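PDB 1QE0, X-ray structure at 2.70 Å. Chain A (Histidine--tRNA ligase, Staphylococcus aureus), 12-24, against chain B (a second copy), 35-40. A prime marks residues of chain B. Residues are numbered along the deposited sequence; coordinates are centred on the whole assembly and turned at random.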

# COMPACT_ATOMS: atom_id res chain seq x y z
N LEU A 12 -11.39 2.75 -9.54
CA LEU A 12 -11.64 4.14 -9.87
C LEU A 12 -11.76 5.05 -8.65
O LEU A 12 -11.91 4.57 -7.54
CB LEU A 12 -12.88 4.20 -10.76
CG LEU A 12 -12.85 3.38 -12.05
CD1 LEU A 12 -14.05 3.75 -12.87
CD2 LEU A 12 -11.60 3.65 -12.85
N PRO A 13 -11.71 6.39 -8.82
CA PRO A 13 -11.80 7.36 -7.72
C PRO A 13 -12.77 7.13 -6.54
O PRO A 13 -12.51 7.62 -5.44
CB PRO A 13 -12.10 8.67 -8.43
CG PRO A 13 -11.29 8.52 -9.64
CD PRO A 13 -11.50 7.10 -10.10
N GLU A 14 -13.85 6.40 -6.75
CA GLU A 14 -14.83 6.14 -5.67
C GLU A 14 -14.36 5.09 -4.69
O GLU A 14 -14.72 5.13 -3.51
CB GLU A 14 -16.17 5.69 -6.23
CG GLU A 14 -17.23 5.59 -5.12
CD GLU A 14 -18.48 4.84 -5.54
OE1 GLU A 14 -19.19 5.34 -6.43
OE2 GLU A 14 -18.76 3.77 -4.96
N ASP A 15 -13.60 4.14 -5.21
CA ASP A 15 -13.07 3.05 -4.43
C ASP A 15 -11.64 3.24 -3.96
O ASP A 15 -11.28 2.78 -2.88
CB ASP A 15 -13.14 1.80 -5.27
CG ASP A 15 -14.47 1.61 -5.87
OD1 ASP A 15 -15.45 1.76 -5.11
OD2 ASP A 15 -14.56 1.36 -7.08
N SER A 16 -10.81 3.91 -4.78
CA SER A 16 -9.42 4.12 -4.41
C SER A 16 -9.29 4.65 -3.00
O SER A 16 -8.45 4.18 -2.25
CB SER A 16 -8.69 5.01 -5.40
OG SER A 16 -9.33 6.24 -5.51
N LYS A 17 -10.17 5.56 -2.62
CA LYS A 17 -10.15 6.10 -1.25
C LYS A 17 -10.39 5.04 -0.15
O LYS A 17 -9.85 5.17 0.96
CB LYS A 17 -11.15 7.25 -1.11
CG LYS A 17 -12.61 6.85 -1.29
CD LYS A 17 -13.50 8.06 -1.57
CE LYS A 17 -14.95 7.65 -1.71
NZ LYS A 17 -15.80 8.75 -2.24
N LYS A 18 -11.21 4.02 -0.47
CA LYS A 18 -11.57 2.93 0.44
C LYS A 18 -10.38 2.03 0.58
O LYS A 18 -10.13 1.51 1.66
CB LYS A 18 -12.72 2.11 -0.12
CG LYS A 18 -14.02 2.84 -0.32
CD LYS A 18 -14.98 1.95 -1.07
CE LYS A 18 -16.42 2.49 -1.17
NZ LYS A 18 -16.54 3.76 -1.94
N TRP A 19 -9.67 1.81 -0.53
CA TRP A 19 -8.45 1.00 -0.54
C TRP A 19 -7.37 1.70 0.29
O TRP A 19 -6.73 1.06 1.13
CB TRP A 19 -7.89 0.83 -1.96
CG TRP A 19 -8.54 -0.22 -2.72
CD1 TRP A 19 -9.78 -0.18 -3.30
CD2 TRP A 19 -8.03 -1.53 -2.97
NE1 TRP A 19 -10.07 -1.39 -3.88
CE2 TRP A 19 -9.01 -2.24 -3.69
CE3 TRP A 19 -6.84 -2.18 -2.65
CZ2 TRP A 19 -8.84 -3.56 -4.09
CZ3 TRP A 19 -6.67 -3.50 -3.05
CH2 TRP A 19 -7.65 -4.17 -3.77
N ARG A 20 -7.17 2.99 0.06
CA ARG A 20 -6.15 3.73 0.80
C ARG A 20 -6.45 3.78 2.27
O ARG A 20 -5.53 3.78 3.09
CB ARG A 20 -5.97 5.14 0.27
CG ARG A 20 -5.52 5.15 -1.17
CD ARG A 20 -5.03 6.51 -1.51
NE ARG A 20 -6.04 7.52 -1.24
CZ ARG A 20 -6.80 8.03 -2.18
NH1 ARG A 20 -7.71 8.93 -1.91
NH2 ARG A 20 -6.62 7.64 -3.43
N TYR A 21 -7.72 3.84 2.63
CA TYR A 21 -8.09 3.85 4.04
C TYR A 21 -7.66 2.52 4.70
O TYR A 21 -7.03 2.51 5.78
CB TYR A 21 -9.59 4.03 4.17
CG TYR A 21 -10.04 4.00 5.59
CD1 TYR A 21 -10.45 2.81 6.17
CD2 TYR A 21 -10.06 5.15 6.35
CE1 TYR A 21 -10.88 2.77 7.46
CE2 TYR A 21 -10.49 5.11 7.67
CZ TYR A 21 -10.90 3.91 8.21
OH TYR A 21 -11.38 3.83 9.48
N ILE A 22 -8.04 1.42 4.06
CA ILE A 22 -7.71 0.09 4.52
C ILE A 22 -6.18 -0.10 4.53
O ILE A 22 -5.61 -0.45 5.56
CB ILE A 22 -8.39 -0.93 3.63
CG1 ILE A 22 -9.87 -0.96 3.97
CG2 ILE A 22 -7.76 -2.30 3.79
CD1 ILE A 22 -10.72 -1.73 3.00
N GLU A 23 -5.53 0.16 3.41
CA GLU A 23 -4.09 0.03 3.31
C GLU A 23 -3.39 0.81 4.40
O GLU A 23 -2.48 0.28 5.03
CB GLU A 23 -3.57 0.50 1.96
CG GLU A 23 -4.11 -0.33 0.84
CD GLU A 23 -3.84 0.26 -0.53
OE1 GLU A 23 -3.51 1.47 -0.65
OE2 GLU A 23 -3.96 -0.52 -1.50
N ASN A 24 -3.81 2.04 4.65
CA ASN A 24 -3.16 2.86 5.67
C ASN A 24 -3.38 2.32 7.06
O ASN A 24 -2.47 2.30 7.89
CB ASN A 24 -3.58 4.33 5.61
CG ASN A 24 -2.89 5.20 6.69
OD1 ASN A 24 -3.54 5.68 7.63
ND2 ASN A 24 -1.58 5.41 6.55
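Chain B 35-40: YKEIRT

Residues 35-40 of chain B run in an extended conformation past the N-terminal part of the chain A helix, with phi between -79° and -132° and psi between 117° and 156° throughout. Only Lys36′ and Glu37′ are assigned to a strand; the residues around them keep the same stretched backbone. The closest approach of the two main chains lies at the beginning of the helical segment, where the CA of Leu12 is 4.7 Å from the CA of Ile38′ and the CA of Pro13 is 5.3 Å from the CA of Glu37′. Over these two pairs the chains run in opposite senses. The two stretches together bury 455 Å².

Tyr35′ enters without touching the helix. Lys36′ makes the first contact: its CA-to-CB bond points toward chain A, and its CB packs 3.5 Å from the CB of Pro13. The remainder of the lysine side chain, m at both chi1 and chi2, then leads away, so that its aliphatic root rather than its charge meets the proline.

Glu37′ engages chain A through both its backbone and its side chain. Its carbonyl oxygen accepts a hydrogen bond from the hydroxyl of Ser16, with Ser16 OG 2.8 Å from Glu37′ O; the serine is in the p rotamer and its CA-to-CB bond points toward chain B. Glu37′ O also lies 3.4 Å from Pro13 N, which has no hydrogen to share, and 3.4 Å from Pro13 CA in a CA-H...O contact. The carboxylate reaches further along the helix in a t, t conformation to form a salt bridge with Arg20, whose NH2 donates to Glu37′ OE1 at 2.9 Å. Because Ser16 and Arg20 are one helical turn apart, a single extended residue can meet both.

Ile38′ turns to the apolar start of the segment. Ile38′ CG1 lies 3.8 Å from Leu12 CD2, the end of a side chain that sets out away from chain B but comes nearer at its tip, and Ile38′ CB is 4.4 Å from Pro13 CD.

Arg39′ contributes the largest covered area, 104 Å². From a CA-to-CB bond directed sideways, its side chain extends through m, t, t torsions to bring the guanidinium over the next turns of the helix. There it pairs with Glu23 through two hydrogen bonds that belong to a salt bridge, Arg39′ NH1 to Glu23 OE2 at 2.8 Å and Arg39′ NH2 to Glu23 OE1 at 3.1 Å. The same two nitrogens also touch the helix: Arg39′ NH1 lies 3.4 Å from Trp19 CB and Arg39′ NH2 3.2 Å from Arg20 CG. Arg39′ NH2 also donates to Glu37′ OE1 at 3.1 Å within its own chain. That carboxylate oxygen thus lies between two arginines, one from each subunit, and links the two intersubunit salt bridges into one charged network. Thr40′ carries the chain onward without contacting the helix.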

# COMPACT_ATOMS: atom_id res chain seq x y z
N TYR B 35 -7.10 15.95 -6.86
CA TYR B 35 -6.88 14.93 -7.90
C TYR B 35 -7.25 13.65 -7.22
O TYR B 35 -6.98 13.51 -6.05
CB TYR B 35 -5.43 14.88 -8.40
CG TYR B 35 -5.07 15.99 -9.36
CD1 TYR B 35 -4.81 15.71 -10.70
CD2 TYR B 35 -5.06 17.31 -8.96
CE1 TYR B 35 -4.55 16.72 -11.61
CE2 TYR B 35 -4.81 18.32 -9.87
CZ TYR B 35 -4.56 18.02 -11.19
OH TYR B 35 -4.34 19.02 -12.10
N LYS B 36 -7.95 12.77 -7.92
CA LYS B 36 -8.41 11.51 -7.34
C LYS B 36 -7.61 10.33 -7.89
O LYS B 36 -7.29 10.30 -9.08
CB LYS B 36 -9.88 11.30 -7.69
CG LYS B 36 -10.75 12.50 -7.50
CD LYS B 36 -10.90 12.88 -6.05
CE LYS B 36 -11.89 14.04 -5.95
NZ LYS B 36 -11.96 14.68 -4.60
N GLU B 37 -7.34 9.34 -7.06
CA GLU B 37 -6.54 8.20 -7.50
C GLU B 37 -7.27 7.19 -8.32
O GLU B 37 -8.40 6.88 -8.05
CB GLU B 37 -5.93 7.48 -6.30
CG GLU B 37 -4.76 6.61 -6.68
CD GLU B 37 -4.34 5.63 -5.59
OE1 GLU B 37 -5.09 5.42 -4.60
OE2 GLU B 37 -3.23 5.07 -5.77
N ILE B 38 -6.59 6.63 -9.30
CA ILE B 38 -7.17 5.58 -10.12
C ILE B 38 -6.08 4.52 -10.13
O ILE B 38 -4.90 4.87 -10.02
CB ILE B 38 -7.45 6.08 -11.58
CG1 ILE B 38 -8.09 4.98 -12.41
CG2 ILE B 38 -6.14 6.58 -12.24
CD1 ILE B 38 -8.15 5.30 -13.86
N ARG B 39 -6.45 3.25 -10.16
CA ARG B 39 -5.46 2.19 -10.22
C ARG B 39 -5.87 1.31 -11.37
O ARG B 39 -6.96 0.76 -11.39
CB ARG B 39 -5.46 1.35 -8.95
CG ARG B 39 -5.39 2.15 -7.73
CD ARG B 39 -5.21 1.30 -6.50
NE ARG B 39 -5.00 2.20 -5.37
CZ ARG B 39 -4.94 1.81 -4.11
NH1 ARG B 39 -5.07 0.53 -3.82
NH2 ARG B 39 -4.81 2.71 -3.15
N THR B 40 -4.99 1.26 -12.36
CA THR B 40 -5.15 0.48 -13.56
C THR B 40 -4.41 -0.88 -13.38
O THR B 40 -3.52 -1.01 -12.54
CB THR B 40 -4.51 1.31 -14.67
OG1 THR B 40 -5.48 2.24 -15.15
CG2 THR B 40 -3.93 0.48 -15.79